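Local coordinates for protein MgGH51 (Meripilus giganteus, PDB 6ZPV) that hydrolyses alpha-L-arabinofuranosidic linkages as a family GH51 alpha-L-arabinofuranosidase, probably releasing terminal arabinofuranose from arabinose-containing polysaccharides, at residues A[134-139]-A[172-177]; A[533-538]-A[552-557]; A[358-363]-A[388-393]; A[283-288]-A[341-346]. One frame throughout, in Å; residues are numbered along the deposited sequence.

Interaction 1. Residues A[134-139]-A[172-177]; sequences LQTNAG and VSNSFF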
# COMPACT_ATOMS: atom_id res chain seq x y z
N LEU A 134 -6.70 11.59 -24.93
CA LEU A 134 -6.26 10.20 -24.84
C LEU A 134 -6.29 9.59 -26.27
O LEU A 134 -7.25 9.86 -26.99
CB LEU A 134 -7.18 9.42 -23.90
CG LEU A 134 -6.97 9.74 -22.43
CD1 LEU A 134 -8.23 9.38 -21.62
CD2 LEU A 134 -5.76 8.98 -21.90
N GLN A 135 -5.25 8.83 -26.61
CA GLN A 135 -5.17 8.16 -27.91
C GLN A 135 -4.75 6.72 -27.68
O GLN A 135 -4.03 6.42 -26.74
CB GLN A 135 -4.23 8.93 -28.85
CG GLN A 135 -2.78 8.94 -28.38
CD GLN A 135 -1.87 9.57 -29.40
OE1 GLN A 135 -2.09 10.67 -29.85
NE2 GLN A 135 -0.80 8.84 -29.77
N THR A 136 -5.14 5.87 -28.64
CA THR A 136 -4.44 4.59 -28.73
C THR A 136 -2.95 4.79 -29.00
O THR A 136 -2.59 5.84 -29.61
CB THR A 136 -5.05 3.66 -29.76
OG1 THR A 136 -4.78 4.21 -31.06
CG2 THR A 136 -6.55 3.48 -29.55
N ASN A 137 -2.10 3.81 -28.64
CA ASN A 137 -0.66 3.98 -28.91
C ASN A 137 -0.44 3.98 -30.44
O ASN A 137 0.60 4.47 -30.83
CB ASN A 137 0.20 3.00 -28.13
CG ASN A 137 0.32 3.44 -26.69
OD1 ASN A 137 -0.16 4.51 -26.31
ND2 ASN A 137 0.89 2.62 -25.86
N ALA A 138 -1.35 3.46 -31.27
CA ALA A 138 -1.23 3.56 -32.76
C ALA A 138 -1.51 4.97 -33.32
O ALA A 138 -1.30 5.21 -34.47
CB ALA A 138 -2.12 2.51 -33.41
N GLY A 139 -2.09 5.84 -32.48
CA GLY A 139 -2.32 7.26 -32.75
C GLY A 139 -3.77 7.65 -33.02
O GLY A 139 -3.99 8.74 -33.57
N VAL A 172 -5.15 -1.60 -22.67
CA VAL A 172 -4.55 -0.44 -21.95
C VAL A 172 -3.40 0.20 -22.73
O VAL A 172 -2.77 1.11 -22.16
CB VAL A 172 -4.13 -0.79 -20.52
CG1 VAL A 172 -5.32 -1.29 -19.71
CG2 VAL A 172 -3.01 -1.83 -20.46
N SER A 173 -3.19 -0.14 -24.01
CA SER A 173 -2.07 0.41 -24.78
C SER A 173 -2.48 1.77 -25.37
O SER A 173 -2.61 1.90 -26.59
CB SER A 173 -1.61 -0.60 -25.81
OG SER A 173 -1.04 -1.76 -25.18
N ASN A 174 -2.68 2.73 -24.48
CA ASN A 174 -3.14 4.09 -24.78
C ASN A 174 -2.22 5.10 -24.06
O ASN A 174 -1.59 4.74 -23.06
CB ASN A 174 -4.57 4.29 -24.30
CG ASN A 174 -5.45 3.13 -24.69
OD1 ASN A 174 -5.62 2.91 -25.91
ND2 ASN A 174 -5.97 2.37 -23.72
N SER A 175 -2.22 6.32 -24.55
CA SER A 175 -1.40 7.41 -24.01
C SER A 175 -2.20 8.71 -23.88
O SER A 175 -3.17 8.95 -24.65
CB SER A 175 -0.21 7.66 -24.88
OG SER A 175 0.72 6.59 -24.84
N PHE A 176 -1.81 9.51 -22.91
CA PHE A 176 -2.22 10.91 -22.84
C PHE A 176 -1.46 11.70 -23.89
O PHE A 176 -0.28 11.39 -24.15
CB PHE A 176 -1.89 11.43 -21.46
CG PHE A 176 -2.14 12.90 -21.23
CD1 PHE A 176 -3.45 13.38 -21.17
CD2 PHE A 176 -1.10 13.78 -21.04
CE1 PHE A 176 -3.72 14.72 -20.97
CE2 PHE A 176 -1.38 15.14 -20.78
CZ PHE A 176 -2.66 15.61 -20.77
N PHE A 177 -2.08 12.72 -24.47
CA PHE A 177 -1.38 13.57 -25.45
C PHE A 177 -1.71 15.04 -25.20
O PHE A 177 -2.79 15.40 -24.66
CB PHE A 177 -1.73 13.20 -26.89
CG PHE A 177 -3.12 13.53 -27.38
CD1 PHE A 177 -3.44 14.80 -27.81
CD2 PHE A 177 -4.09 12.55 -27.43
CE1 PHE A 177 -4.73 15.06 -28.28
CE2 PHE A 177 -5.35 12.81 -27.92
CZ PHE A 177 -5.68 14.11 -28.37
O HOH W 1 0.83 3.40 -22.92
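N137 reaches back from the turn that ends strand 127-136 and lays its amide beside the backbone of S173 and N174. Its CB sits 3.4 Å from S173 O, and CG, anti to the carbonyl carbon (chi1 -77°), is set beside the same S173 carbonyl, whose oxygen also accepts the backbone N-H of N137. At its tip, N137 OD1 takes a hydrogen bond from S175 OG at 2.7 Å, the hydroxyl lying 31° out of the amide carbonyl plane. N137 ND2 turns to a water that accepts from it at 3.0 Å and in turn donates to N174 O. Both ends of the amide are thus engaged, which probably fixes its rotation. Further in, Q135 and S175 form a hydrogen-bonded pair, S175 N lying 2.8 Å from Q135 O. The chain of Q135 leans on the ring of F177, CG to CD2 4.0 Å, while its OE1 is held by R93, which also makes a cation-pi contact with that ring. T136 to G139 form a type I turn into strand 141-150. The whole is an antiparallel strand pair in one five-stranded sheet of a domain whose two such sheets are consistent with a beta-sandwich.

Interaction 2. Residues A[533-538]-A[552-557]; sequences GTLHWS and IANAGS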
# COMPACT_ATOMS: atom_id res chain seq x y z
N GLY A 533 3.04 -29.75 13.26
CA GLY A 533 2.17 -30.45 12.32
C GLY A 533 1.66 -29.55 11.21
O GLY A 533 1.86 -28.31 11.22
N THR A 534 0.99 -30.16 10.24
CA THR A 534 0.43 -29.45 9.07
C THR A 534 -0.97 -28.92 9.31
O THR A 534 -1.43 -28.11 8.49
CB THR A 534 0.46 -30.35 7.85
OG1 THR A 534 -0.18 -31.57 8.18
CG2 THR A 534 1.86 -30.64 7.39
N LEU A 535 -1.70 -29.40 10.32
CA LEU A 535 -3.12 -29.09 10.47
C LEU A 535 -3.32 -28.20 11.68
O LEU A 535 -2.93 -28.55 12.81
CB LEU A 535 -3.94 -30.38 10.66
CG LEU A 535 -5.46 -30.19 10.70
CD1 LEU A 535 -6.00 -29.69 9.37
CD2 LEU A 535 -6.13 -31.49 11.09
N HIS A 536 -3.90 -27.01 11.47
CA HIS A 536 -4.05 -26.00 12.54
C HIS A 536 -5.43 -25.39 12.46
O HIS A 536 -6.08 -25.39 11.43
CB HIS A 536 -2.97 -24.91 12.36
CG HIS A 536 -1.59 -25.41 12.62
ND1 HIS A 536 -1.05 -25.33 13.87
CD2 HIS A 536 -0.75 -26.09 11.80
CE1 HIS A 536 0.14 -25.97 13.77
NE2 HIS A 536 0.34 -26.45 12.56
N TRP A 537 -5.88 -24.84 13.58
CA TRP A 537 -7.19 -24.19 13.63
C TRP A 537 -7.19 -23.14 14.73
O TRP A 537 -6.34 -23.17 15.64
CB TRP A 537 -8.30 -25.25 13.89
CG TRP A 537 -8.05 -26.09 15.09
CD1 TRP A 537 -8.38 -25.79 16.39
CD2 TRP A 537 -7.36 -27.36 15.12
NE1 TRP A 537 -7.91 -26.78 17.22
CE2 TRP A 537 -7.29 -27.75 16.46
CE3 TRP A 537 -6.79 -28.15 14.14
CZ2 TRP A 537 -6.65 -28.94 16.85
CZ3 TRP A 537 -6.20 -29.32 14.52
CH2 TRP A 537 -6.13 -29.72 15.87
N SER A 538 -8.18 -22.26 14.68
CA SER A 538 -8.42 -21.22 15.70
C SER A 538 -9.90 -20.87 15.66
O SER A 538 -10.47 -20.72 14.57
CB SER A 538 -7.54 -20.00 15.45
OG SER A 538 -7.82 -18.97 16.39
N ILE A 552 -9.58 -23.12 9.75
CA ILE A 552 -8.83 -24.39 9.65
C ILE A 552 -7.84 -24.30 8.50
O ILE A 552 -8.25 -24.06 7.33
CB ILE A 552 -9.77 -25.56 9.39
CG1 ILE A 552 -10.92 -25.61 10.41
CG2 ILE A 552 -9.00 -26.87 9.35
CD1 ILE A 552 -12.11 -26.45 9.99
N ALA A 553 -6.57 -24.50 8.79
CA ALA A 553 -5.51 -24.53 7.77
C ALA A 553 -4.98 -25.96 7.68
O ALA A 553 -4.42 -26.46 8.66
CB ALA A 553 -4.41 -23.54 8.11
N ASN A 554 -5.09 -26.55 6.50
CA ASN A 554 -4.41 -27.81 6.19
C ASN A 554 -3.28 -27.45 5.24
O ASN A 554 -3.51 -27.26 4.06
CB ASN A 554 -5.34 -28.88 5.63
CG ASN A 554 -4.64 -30.19 5.43
OD1 ASN A 554 -3.39 -30.26 5.58
ND2 ASN A 554 -5.39 -31.25 5.13
N ALA A 555 -2.06 -27.29 5.80
CA ALA A 555 -0.90 -26.81 5.04
C ALA A 555 -0.09 -27.93 4.46
O ALA A 555 1.05 -27.64 3.92
CB ALA A 555 -0.01 -25.94 5.92
N GLY A 556 -0.59 -29.16 4.52
CA GLY A 556 0.08 -30.36 4.05
C GLY A 556 -0.61 -31.03 2.85
O GLY A 556 -1.66 -30.60 2.38
N SER A 557 0.03 -32.13 2.40
CA SER A 557 -0.36 -32.80 1.14
C SER A 557 -1.41 -33.89 1.30
O SER A 557 -1.81 -34.46 0.25
CB SER A 557 0.87 -33.39 0.48
OG SER A 557 1.45 -34.37 1.29
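L535 and N554 face each other across a non-hydrogen-bonded antiparallel pair, their side chains on the same side of the sheet as W537 and I552. L535 slants over N554, its CD1 resting 3.9 Å from N554 CB, and the same methyl reaches I552 CG2 at 4.1 Å. Because L535 CG is anti to the backbone N (chi1 -175°), it meets the edge of the W537 indole, nearly in the ring plane. W537 touches I552 through CB, but its indole leads away from the neighbouring strand to give its N-H to T527 O. Strand 560-565 packs on this face. On the other face lie H536 and A553, next to helix 454-469. The imidazole turns back to the loop that precedes its strand, where H536 NE2 donates to G533 O at 2.8 Å from 54° above that carbonyl plane. Beyond the strand ends, T534 is set over the backbone of G556, its CG2 3.8 Å from G556 CA; a CB at G556 would collide with T534 CB. N554 OD1 accepts from G556 N at 3.2 Å, making an Asx turn, and N554 ND2 donates to S558 O and A614 O. An alanine at N554 would probably leave G556 N and those two carbonyls without their amide partner and let the turn slacken. H536 and A553 bond in both directions, and A555 N to T534 O extends the pairing of this hairpin, strands 535-541 and 547-554 of the C-terminal domain's antiparallel sheet. N554 thus spends its buried polar atoms on the backbone, and the leucine methyl meets CB and the amide carbon.

Interaction 3. Residues A[358-363]-A[388-393]; sequences SYPYRW and PVLSPV. With MAN (alpha-D-mannopyranose), chain B.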
# COMPACT_ATOMS: atom_id res chain seq x y z
N SER A 358 23.08 2.14 17.63
CA SER A 358 22.56 3.50 17.92
C SER A 358 21.10 3.51 18.35
O SER A 358 20.66 4.52 18.89
CB SER A 358 22.76 4.37 16.70
OG SER A 358 21.95 3.89 15.65
N TYR A 359 20.35 2.46 18.05
CA TYR A 359 18.91 2.54 18.37
C TYR A 359 18.67 2.82 19.84
O TYR A 359 17.71 3.53 20.15
CB TYR A 359 18.13 1.31 17.92
CG TYR A 359 16.62 1.50 17.90
CD1 TYR A 359 16.01 2.39 17.02
CD2 TYR A 359 15.76 0.72 18.67
CE1 TYR A 359 14.65 2.50 16.88
CE2 TYR A 359 14.39 0.80 18.51
CZ TYR A 359 13.83 1.64 17.58
OH TYR A 359 12.46 1.62 17.39
N PRO A 360 19.45 2.30 20.82
CA PRO A 360 19.11 2.64 22.20
C PRO A 360 18.99 4.14 22.48
O PRO A 360 18.02 4.58 23.09
CB PRO A 360 20.15 1.91 23.01
CG PRO A 360 20.50 0.70 22.17
CD PRO A 360 20.48 1.24 20.75
N TYR A 361 19.92 4.96 22.00
CA TYR A 361 19.82 6.40 22.25
C TYR A 361 18.78 7.03 21.34
O TYR A 361 18.16 8.02 21.71
CB TYR A 361 21.18 7.14 22.23
CG TYR A 361 21.87 7.32 20.89
CD1 TYR A 361 21.37 8.20 19.95
CD2 TYR A 361 23.04 6.67 20.58
CE1 TYR A 361 22.03 8.40 18.73
CE2 TYR A 361 23.70 6.84 19.38
CZ TYR A 361 23.22 7.75 18.47
OH TYR A 361 23.89 7.90 17.26
N ARG A 362 18.64 6.53 20.11
CA ARG A 362 17.63 7.08 19.20
C ARG A 362 16.20 6.82 19.75
O ARG A 362 15.39 7.77 19.86
CB ARG A 362 17.81 6.57 17.77
CG ARG A 362 19.14 6.98 17.17
CD ARG A 362 19.34 6.56 15.72
NE ARG A 362 19.40 5.10 15.52
CZ ARG A 362 18.51 4.31 14.93
NH1 ARG A 362 17.33 4.77 14.52
NH2 ARG A 362 18.81 3.06 14.70
N TRP A 363 15.92 5.57 20.06
CA TRP A 363 14.66 5.22 20.75
C TRP A 363 14.51 6.05 22.02
O TRP A 363 13.43 6.63 22.26
CB TRP A 363 14.68 3.72 21.10
CG TRP A 363 13.58 3.30 22.04
CD1 TRP A 363 13.63 3.23 23.39
CD2 TRP A 363 12.23 2.96 21.68
NE1 TRP A 363 12.43 2.90 23.91
CE2 TRP A 363 11.55 2.72 22.88
CE3 TRP A 363 11.51 2.87 20.48
CZ2 TRP A 363 10.21 2.35 22.93
CZ3 TRP A 363 10.18 2.52 20.52
CH2 TRP A 363 9.54 2.26 21.74
N PRO A 388 18.90 -5.01 21.61
CA PRO A 388 19.38 -4.50 22.88
C PRO A 388 18.25 -4.10 23.79
O PRO A 388 17.11 -3.88 23.38
CB PRO A 388 20.14 -3.23 22.43
CG PRO A 388 19.41 -2.78 21.19
CD PRO A 388 19.02 -4.06 20.49
N VAL A 389 18.60 -3.90 25.04
CA VAL A 389 17.64 -3.48 26.06
C VAL A 389 17.38 -1.97 25.95
O VAL A 389 18.30 -1.18 25.94
CB VAL A 389 18.20 -3.79 27.43
CG1 VAL A 389 17.19 -3.34 28.48
CG2 VAL A 389 18.58 -5.27 27.54
N LEU A 390 16.13 -1.59 25.74
CA LEU A 390 15.71 -0.22 25.51
C LEU A 390 15.13 0.47 26.73
O LEU A 390 14.51 -0.18 27.55
CB LEU A 390 14.72 -0.14 24.36
CG LEU A 390 15.19 -0.76 23.04
CD1 LEU A 390 14.04 -0.71 22.01
CD2 LEU A 390 16.41 -0.06 22.49
N SER A 391 15.33 1.79 26.79
CA SER A 391 14.74 2.66 27.81
C SER A 391 14.15 3.86 27.08
O SER A 391 14.85 4.51 26.30
CB SER A 391 15.84 3.12 28.75
OG SER A 391 15.30 4.02 29.67
N PRO A 392 12.87 4.23 27.29
CA PRO A 392 11.92 3.52 28.16
C PRO A 392 11.60 2.12 27.64
O PRO A 392 11.82 1.76 26.49
CB PRO A 392 10.68 4.47 28.10
CG PRO A 392 10.76 5.11 26.78
CD PRO A 392 12.22 5.33 26.58
N VAL A 393 11.06 1.31 28.54
CA VAL A 393 10.64 -0.08 28.21
C VAL A 393 9.59 -0.00 27.12
O VAL A 393 8.58 0.70 27.24
CB VAL A 393 10.12 -0.82 29.45
CG1 VAL A 393 9.56 -2.20 29.04
CG2 VAL A 393 11.17 -0.98 30.51
C1 MAN B . 23.08 -7.21 28.54
C2 MAN B . 24.38 -6.90 29.28
C3 MAN B . 24.21 -6.90 30.83
C4 MAN B . 23.06 -6.01 31.21
C5 MAN B . 21.77 -6.41 30.46
C6 MAN B . 20.58 -5.49 30.86
O2 MAN B . 24.86 -5.59 28.86
O3 MAN B . 25.38 -6.38 31.41
O4 MAN B . 22.87 -6.06 32.62
O5 MAN B . 22.05 -6.39 29.05
O6 MAN B . 20.83 -4.16 30.31
O HOH W 2 17.40 2.71 25.09
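L390 projects its CD1 methyl over one face of the W363 indole, 4.0 Å from the centroid of the five-membered ring and only 9° off its normal, a CH-pi contact. W363 lies in the first turns of helix 359-373, one of the helices of the (beta/alpha)8 barrel, and residues 388-393 lie in the loop between strands 378-381 and 396-403. The same methyl also touches the neighbouring tyrosine, L390 CD1 to Y359 CE2 3.8 Å, the two side chains crossing at about a right angle. The tyrosine's hydroxyl is tied to V348 O and T382 N. The leucine's second methyl, CD2, rests against P360 CA. Nearer the loop's start, the rings of P360 and P388 meet at their CG atoms, 3.8 Å apart and turned crosswise. A water adds a polar link, donating to P360 O and accepting from S391 N. On the outer side, V389 points away from the helix and brings CG2 to 3.7 Å from O6 of a mannose, part of the glycan lodged there. W363 CG is anti to the backbone N (chi1 168°), which puts CG on the loop side; W363 NE1 donates at 2.9 Å to a lone pair of P392 O, in the plane of that carbonyl.

Interaction 4. Residues A[283-288]-A[341-346]; sequences MEPIMA and FTLRFV. With SO4 (sulfate ion), chain R.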
# COMPACT_ATOMS: atom_id res chain seq x y z
N MET A 283 -10.25 2.13 8.66
CA MET A 283 -8.96 1.69 9.18
C MET A 283 -8.37 2.73 10.13
O MET A 283 -8.66 3.92 9.95
CB MET A 283 -7.94 1.47 8.05
CG MET A 283 -8.27 0.28 7.16
SD MET A 283 -6.98 -0.10 5.96
CE MET A 283 -7.87 0.19 4.43
N GLU A 284 -7.55 2.30 11.06
CA GLU A 284 -6.74 3.23 11.84
C GLU A 284 -5.28 3.08 11.46
O GLU A 284 -4.80 2.02 11.04
CB GLU A 284 -6.91 3.02 13.33
CG GLU A 284 -6.34 1.73 13.90
CD GLU A 284 -6.61 1.64 15.40
OE1 GLU A 284 -7.48 0.83 15.79
OE2 GLU A 284 -5.99 2.41 16.15
N PRO A 285 -4.49 4.17 11.58
CA PRO A 285 -3.08 4.10 11.21
C PRO A 285 -2.22 3.42 12.26
O PRO A 285 -2.40 3.58 13.45
CB PRO A 285 -2.67 5.59 11.09
CG PRO A 285 -3.64 6.29 12.01
CD PRO A 285 -4.94 5.55 11.88
N ILE A 286 -1.16 2.77 11.73
CA ILE A 286 0.07 2.52 12.51
C ILE A 286 1.12 3.33 11.78
O ILE A 286 1.61 2.91 10.72
CB ILE A 286 0.39 1.04 12.67
CG1 ILE A 286 -0.72 0.30 13.40
CG2 ILE A 286 1.74 0.91 13.38
CD1 ILE A 286 -0.54 -1.18 13.59
N MET A 287 1.39 4.55 12.26
CA MET A 287 2.19 5.51 11.52
C MET A 287 3.64 5.48 11.97
O MET A 287 3.93 5.62 13.16
CB MET A 287 1.62 6.91 11.69
CG MET A 287 2.36 7.95 10.87
SD MET A 287 1.68 9.61 10.93
CE MET A 287 2.14 10.06 12.60
N ALA A 288 4.55 5.31 11.02
CA ALA A 288 5.98 5.34 11.31
C ALA A 288 6.50 6.79 11.24
O ALA A 288 6.03 7.63 10.48
CB ALA A 288 6.76 4.47 10.36
N PHE A 341 -7.66 13.25 13.24
CA PHE A 341 -7.80 11.84 12.81
C PHE A 341 -7.49 10.92 13.99
O PHE A 341 -6.83 11.35 14.93
CB PHE A 341 -6.86 11.56 11.63
CG PHE A 341 -7.24 12.22 10.33
CD1 PHE A 341 -8.11 11.61 9.44
CD2 PHE A 341 -6.68 13.44 9.99
CE1 PHE A 341 -8.42 12.18 8.22
CE2 PHE A 341 -6.96 14.00 8.75
CZ PHE A 341 -7.84 13.38 7.90
N THR A 342 -7.91 9.67 13.88
CA THR A 342 -7.54 8.64 14.84
C THR A 342 -6.01 8.38 14.75
O THR A 342 -5.51 8.21 13.61
CB THR A 342 -8.27 7.31 14.54
OG1 THR A 342 -9.66 7.56 14.65
CG2 THR A 342 -7.83 6.19 15.45
N LEU A 343 -5.33 8.27 15.89
CA LEU A 343 -3.92 7.79 15.88
C LEU A 343 -3.61 7.23 17.27
O LEU A 343 -3.49 7.98 18.23
CB LEU A 343 -2.93 8.90 15.54
CG LEU A 343 -1.48 8.50 15.55
CD1 LEU A 343 -1.12 7.51 14.47
CD2 LEU A 343 -0.59 9.74 15.45
N ARG A 344 -3.46 5.91 17.38
CA ARG A 344 -3.18 5.24 18.63
C ARG A 344 -1.78 4.66 18.69
O ARG A 344 -1.34 4.30 19.80
CB ARG A 344 -4.21 4.12 18.90
CG ARG A 344 -5.64 4.61 18.98
CD ARG A 344 -6.55 3.62 19.63
NE ARG A 344 -6.69 2.39 18.91
CZ ARG A 344 -7.10 1.20 19.37
NH1 ARG A 344 -7.24 0.18 18.56
NH2 ARG A 344 -7.36 1.04 20.65
N PHE A 345 -1.13 4.47 17.54
CA PHE A 345 0.11 3.68 17.43
C PHE A 345 1.10 4.45 16.51
O PHE A 345 0.73 4.78 15.39
CB PHE A 345 -0.19 2.33 16.78
CG PHE A 345 -1.19 1.47 17.49
CD1 PHE A 345 -0.88 0.88 18.70
CD2 PHE A 345 -2.46 1.34 17.00
CE1 PHE A 345 -1.82 0.10 19.35
CE2 PHE A 345 -3.41 0.62 17.70
CZ PHE A 345 -3.09 -0.02 18.86
N VAL A 346 2.32 4.60 16.99
CA VAL A 346 3.41 5.18 16.22
C VAL A 346 4.61 4.25 16.28
O VAL A 346 4.98 3.80 17.40
CB VAL A 346 3.78 6.62 16.66
CG1 VAL A 346 5.11 7.06 16.09
CG2 VAL A 346 2.64 7.57 16.32
S SO4 R . -8.57 -2.84 20.66
O1 SO4 R . -8.08 -2.64 19.28
O2 SO4 R . -9.08 -1.66 21.29
O3 SO4 R . -7.40 -3.33 21.47
O4 SO4 R . -9.51 -3.95 20.58
O HOH W 3 -4.33 4.37 15.22
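E284 and R344 form a two-pronged, side-on salt bridge in which each carboxylate oxygen takes one nitrogen. R344 NE meets the syn lone pair of E284 OE2 at 2.8 Å, almost straight at 178°, and R344 NH1 reaches E284 OE1 at 2.9 Å. The two flat groups are nearly coplanar. A sulfate, probably from the crystallisation liquor and also bonded to S15, lies at the guanidinium edge and accepts from R344 NH1 at 3.0 Å. A water donates to both E284 OE2 and P285 O while accepting from R344 N. An alanine at E284 would probably leave the guanidinium without its carboxylate mate and less firmly fixed, and take one acceptor from the water. Beneath the bridge, the F345 ring approaches the carboxylate, CE2 to E284 OE2 3.5 Å, and one face of that ring carries R344 CB. These segments lie on adjacent parallel strands, 284-289 and 345-348, of the eight-stranded (beta/alpha)8 barrel; M287 pairs with V346, and M287 N donates to F345 O at 3.2 Å. A CA-H...O contact, V346 CA to M287 O, adds to the pairing. I286 CG1 packs on F345 CB. On the opposite face of the sheet M287 CB touches L343 CD1 at 3.9 Å. The same leucine methyl lies 3.7 Å from P285 CG, where the proline ring presses on the T342 carbonyl.

Interactions 3 and 4 belong to the same barrel: strand 345-348 of interaction 4 is followed in the chain by helix 359-373 of interaction 3, and their centres are about 22 Å apart, with nearest atoms about 6 Å apart. Interaction 2, in the C-terminal beta-domain, lies with its centre about 33 Å from that of interaction 4. Interaction 1 stands in the separate N-terminal sheet domain, its centre about 40 Å from that of interaction 4 and about 54 Å from that of interaction 3. Sugars lie beside the outer contacts: V389 of interaction 3 touches a mannose, and an N-acetylglucosamine lies near S173 of interaction 1. In this unliganded enzyme they are probably protein-linked glycans rather than substrate.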